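Local coordinates for protein chloromuconate cycloisomerase (Rhodococcus opacus, PDB 4M0X) that belongs to the enolase superfamily and carries a manganese ion in its barrel domain, at residues S304-Q312 with L348-V358. Sequence-based numbering, arbitrary orientation.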
ATOM      1  N   SER A 304      12.527  25.865  36.940  1.00 27.42           N
ATOM      2  CA  SER A 304      12.849  27.003  36.089  1.00 25.89           C
ATOM      3  C   SER A 304      14.139  26.858  35.293  1.00 25.17           C
ATOM      4  O   SER A 304      14.295  27.535  34.275  1.00 23.60           O
ATOM      5  CB  SER A 304      12.841  28.292  36.878  1.00 26.05           C
ATOM      6  OG  SER A 304      11.493  28.638  37.148  1.00 27.44           O
ATOM      7  N   VAL A 305      15.041  25.973  35.728  1.00 24.88           N
ATOM      8  CA  VAL A 305      16.280  25.745  34.978  1.00 26.93           C
ATOM      9  C   VAL A 305      16.037  25.226  33.539  1.00 28.65           C
ATOM     10  O   VAL A 305      16.451  25.885  32.570  1.00 32.21           O
ATOM     11  CB  VAL A 305      17.262  24.825  35.729  1.00 28.54           C
ATOM     12  CG1 VAL A 305      18.563  24.629  34.932  1.00 29.39           C
ATOM     13  CG2 VAL A 305      17.542  25.365  37.124  1.00 28.34           C
ATOM     14  N   MET A 306      15.378  24.068  33.403  1.00 27.90           N
ATOM     15  CA  MET A 306      14.999  23.501  32.098  1.00 29.02           C
ATOM     16  C   MET A 306      13.833  24.287  31.455  1.00 29.54           C
ATOM     17  O   MET A 306      13.800  24.491  30.230  1.00 27.54           O
ATOM     18  CB  MET A 306      14.660  21.997  32.243  1.00 30.57           C
ATOM     19  CG  MET A 306      14.061  21.280  31.017  1.00 29.79           C
ATOM     20  SD  MET A 306      15.138  21.122  29.571  1.00 31.95           S
ATOM     21  CE  MET A 306      16.535  20.176  30.198  1.00 30.69           C
ATOM     22  N   GLY A 307      12.903  24.741  32.301  1.00 28.04           N
ATOM     23  CA  GLY A 307      11.779  25.559  31.863  1.00 28.24           C
ATOM     24  C   GLY A 307      12.206  26.797  31.100  1.00 28.55           C
ATOM     25  O   GLY A 307      11.653  27.091  30.028  1.00 30.28           O
ATOM     26  N   ALA A 308      13.184  27.522  31.644  1.00 27.40           N
ATOM     27  CA  ALA A 308      13.813  28.649  30.929  1.00 27.10           C
ATOM     28  C   ALA A 308      14.398  28.305  29.529  1.00 26.27           C
ATOM     29  O   ALA A 308      14.115  29.018  28.581  1.00 28.24           O
ATOM     30  CB  ALA A 308      14.854  29.340  31.802  1.00 24.23           C
ATOM     31  N   ILE A 309      15.188  27.241  29.385  1.00 24.83           N
ATOM     32  CA  ILE A 309      15.778  26.952  28.068  1.00 24.78           C
ATOM     33  C   ILE A 309      14.659  26.515  27.128  1.00 25.39           C
ATOM     34  O   ILE A 309      14.576  26.994  26.002  1.00 26.68           O
ATOM     35  CB  ILE A 309      17.031  25.999  28.101  1.00 25.21           C
ATOM     36  CG1 ILE A 309      17.641  25.810  26.728  1.00 25.42           C
ATOM     37  CG2 ILE A 309      16.729  24.600  28.635  1.00 24.79           C
ATOM     38  CD1 ILE A 309      17.870  27.094  25.964  1.00 28.03           C
ATOM     39  N   SER A 310      13.771  25.658  27.622  1.00 25.59           N
ATOM     40  CA  SER A 310      12.545  25.309  26.909  1.00 26.54           C
ATOM     41  C   SER A 310      11.755  26.514  26.435  1.00 26.04           C
ATOM     42  O   SER A 310      11.365  26.557  25.283  1.00 26.56           O
ATOM     43  CB  SER A 310      11.629  24.462  27.781  1.00 27.29           C
ATOM     44  OG  SER A 310      12.249  23.230  28.042  1.00 29.43           O
ATOM     45  N   ALA A 311      11.499  27.471  27.323  1.00 26.14           N
ATOM     46  CA  ALA A 311      10.729  28.659  26.956  1.00 27.19           C
ATOM     47  C   ALA A 311      11.372  29.366  25.759  1.00 27.34           C
ATOM     48  O   ALA A 311      10.686  29.815  24.831  1.00 27.99           O
ATOM     49  CB  ALA A 311      10.587  29.605  28.141  1.00 25.81           C
ATOM     50  N   GLN A 312      12.696  29.437  25.769  1.00 27.17           N
ATOM     51  CA  GLN A 312      13.406  30.045  24.657  1.00 27.72           C
ATOM     52  C   GLN A 312      13.219  29.217  23.380  1.00 26.64           C
ATOM     53  O   GLN A 312      12.859  29.760  22.335  1.00 25.59           O
ATOM     54  CB  GLN A 312      14.877  30.275  24.997  1.00 27.14           C
ATOM     55  CG  GLN A 312      15.104  31.577  25.735  1.00 28.50           C
ATOM     56  CD  GLN A 312      16.546  31.802  26.121  1.00 29.50           C
ATOM     57  OE1 GLN A 312      17.468  31.495  25.356  1.00 31.91           O
ATOM     58  NE2 GLN A 312      16.756  32.343  27.311  1.00 28.96           N
ATOM     59  N   LEU A 348       3.456  32.941  30.104  1.00 34.44           N
ATOM     60  CA  LEU A 348       4.874  32.919  30.419  1.00 33.45           C
ATOM     61  C   LEU A 348       5.563  34.033  29.647  1.00 32.56           C
ATOM     62  O   LEU A 348       5.271  34.224  28.461  1.00 34.08           O
ATOM     63  CB  LEU A 348       5.475  31.563  30.059  1.00 32.66           C
ATOM     64  CG  LEU A 348       6.990  31.403  30.178  1.00 33.26           C
ATOM     65  CD1 LEU A 348       7.481  31.591  31.608  1.00 30.45           C
ATOM     66  CD2 LEU A 348       7.378  30.034  29.634  1.00 33.04           C
ATOM     67  N   LEU A 349       6.435  34.791  30.322  1.00 29.67           N
ATOM     68  CA  LEU A 349       7.308  35.731  29.642  1.00 29.28           C
ATOM     69  C   LEU A 349       8.627  35.007  29.351  1.00 27.85           C
ATOM     70  O   LEU A 349       9.200  34.404  30.247  1.00 28.63           O
ATOM     71  CB  LEU A 349       7.588  36.929  30.523  1.00 30.54           C
ATOM     72  CG  LEU A 349       6.579  37.780  31.280  1.00 33.24           C
ATOM     73  CD1 LEU A 349       7.412  38.832  31.993  1.00 34.43           C
ATOM     74  CD2 LEU A 349       5.533  38.458  30.395  1.00 35.41           C
ATOM     75  N   ILE A 350       9.121  35.054  28.125  1.00 25.63           N
ATOM     76  CA  ILE A 350      10.335  34.275  27.809  1.00 27.84           C
ATOM     77  C   ILE A 350      11.644  34.895  28.348  1.00 28.35           C
ATOM     78  O   ILE A 350      11.968  36.070  28.067  1.00 28.49           O
ATOM     79  CB  ILE A 350      10.454  33.975  26.291  1.00 29.18           C
ATOM     80  CG1 ILE A 350       9.269  33.106  25.820  1.00 28.93           C
ATOM     81  CG2 ILE A 350      11.792  33.309  25.975  1.00 29.40           C
ATOM     82  CD1 ILE A 350       8.917  33.249  24.360  1.00 29.58           C
ATOM     83  N   PRO A 351      12.415  34.118  29.118  1.00 26.67           N
ATOM     84  CA  PRO A 351      13.676  34.699  29.575  1.00 27.12           C
ATOM     85  C   PRO A 351      14.535  35.211  28.407  1.00 28.26           C
ATOM     86  O   PRO A 351      14.577  34.590  27.325  1.00 28.97           O
ATOM     87  CB  PRO A 351      14.355  33.530  30.314  1.00 25.57           C
ATOM     88  CG  PRO A 351      13.196  32.737  30.818  1.00 25.83           C
ATOM     89  CD  PRO A 351      12.214  32.769  29.662  1.00 26.16           C
ATOM     90  N   THR A 352      15.195  36.344  28.641  1.00 28.05           N
ATOM     91  CA  THR A 352      15.949  37.071  27.633  1.00 28.13           C
ATOM     92  C   THR A 352      17.414  37.226  28.051  1.00 29.36           C
ATOM     93  O   THR A 352      18.268  37.577  27.223  1.00 31.87           O
ATOM     94  CB  THR A 352      15.331  38.476  27.350  1.00 28.46           C
ATOM     95  OG1 THR A 352      15.164  39.207  28.579  1.00 30.77           O
ATOM     96  CG2 THR A 352      13.973  38.360  26.661  1.00 27.86           C
ATOM     97  N   GLY A 353      17.707  36.973  29.329  1.00 28.89           N
ATOM     98  CA  GLY A 353      19.063  37.129  29.865  1.00 26.98           C
ATOM     99  C   GLY A 353      20.025  36.228  29.116  1.00 27.14           C
ATOM    100  O   GLY A 353      19.590  35.418  28.301  1.00 27.88           O
ATOM    101  N   PRO A 354      21.340  36.345  29.373  1.00 28.03           N
ATOM    102  CA  PRO A 354      22.222  35.493  28.550  1.00 27.72           C
ATOM    103  C   PRO A 354      22.074  34.040  28.935  1.00 28.54           C
ATOM    104  O   PRO A 354      21.534  33.745  30.021  1.00 28.02           O
ATOM    105  CB  PRO A 354      23.642  35.999  28.871  1.00 27.17           C
ATOM    106  CG  PRO A 354      23.464  37.208  29.724  1.00 26.09           C
ATOM    107  CD  PRO A 354      22.096  37.161  30.341  1.00 26.15           C
ATOM    108  N   GLY A 355      22.551  33.154  28.051  1.00 29.28           N
ATOM    109  CA  GLY A 355      22.424  31.705  28.204  1.00 27.26           C
ATOM    110  C   GLY A 355      20.975  31.249  28.182  1.00 29.71           C
ATOM    111  O   GLY A 355      20.146  31.752  27.400  1.00 29.17           O
ATOM    112  N   SER A 356      20.660  30.297  29.055  1.00 30.05           N
ATOM    113  CA  SER A 356      19.294  29.872  29.281  1.00 28.55           C
ATOM    114  C   SER A 356      18.460  31.006  29.847  1.00 28.51           C
ATOM    115  O   SER A 356      17.249  30.915  29.866  1.00 28.51           O
ATOM    116  CB  SER A 356      19.280  28.752  30.285  1.00 28.56           C
ATOM    117  OG  SER A 356      19.552  29.286  31.572  1.00 30.76           O
ATOM    118  N   GLY A 357      19.111  32.057  30.347  1.00 29.55           N
ATOM    119  CA  GLY A 357      18.403  33.208  30.923  1.00 28.87           C
ATOM    120  C   GLY A 357      18.113  33.216  32.412  1.00 28.57           C
ATOM    121  O   GLY A 357      17.506  34.142  32.897  1.00 30.58           O
ATOM    122  N   VAL A 358      18.531  32.179  33.131  1.00 30.74           N
ATOM    123  CA  VAL A 358      18.381  32.080  34.594  1.00 31.96           C
ATOM    124  C   VAL A 358      19.723  31.702  35.164  1.00 31.97           C
ATOM    125  O   VAL A 358      20.503  31.058  34.472  1.00 33.29           O
ATOM    126  CB  VAL A 358      17.369  30.998  35.041  1.00 31.01           C
ATOM    127  CG1 VAL A 358      15.938  31.474  34.824  1.00 30.26           C
ATOM    128  CG2 VAL A 358      17.642  29.689  34.319  1.00 31.51           C
TER
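Ala308 and Ala311 turn their methyl groups from helix 304-316 onto the chain that leaves strand 347-349. The helix belongs to the enolase-type barrel. Strand 347-349 pairs antiparallel with strand 134-141 at the edge of the barrel sheet, and the loop after it wraps round one flank of the helix and runs to helix 101-118. Ala308 CB meets Pro351 CG at 3.9 Å and Val358 CG2 at 3.8 Å, so it sits between two residues that the loop brings together from seven positions apart. One turn on, Ala311 CB lies 3.6 Å from Leu348 CD2 and also touches Pro351 CD. The Pro351 ring therefore spans the two alanines. Ile350 passes its CG2 across Gln312 CG at 3.7 Å.

Gln312 supplies the polar part. Its CG is anti to the carbonyl carbon (chi1 -85°) and the chain beyond is extended, which carries the amide into the curve of the loop. Gln312 NE2 gives a weak hydrogen bond to Gly355 O, 3.4 Å long with an N-H...O angle of 144°. Gln312 OE1 accepts from Ser124 N, so the amide links the loop to helix 123-126.

Gly355 lies inside a type II' turn from Pro354 to Gly357. Ser356 OG bonds to Asp113 on helix 101-118. Ser356 OG also receives a weak hydrogen bond from Val358 N at 3.4 Å.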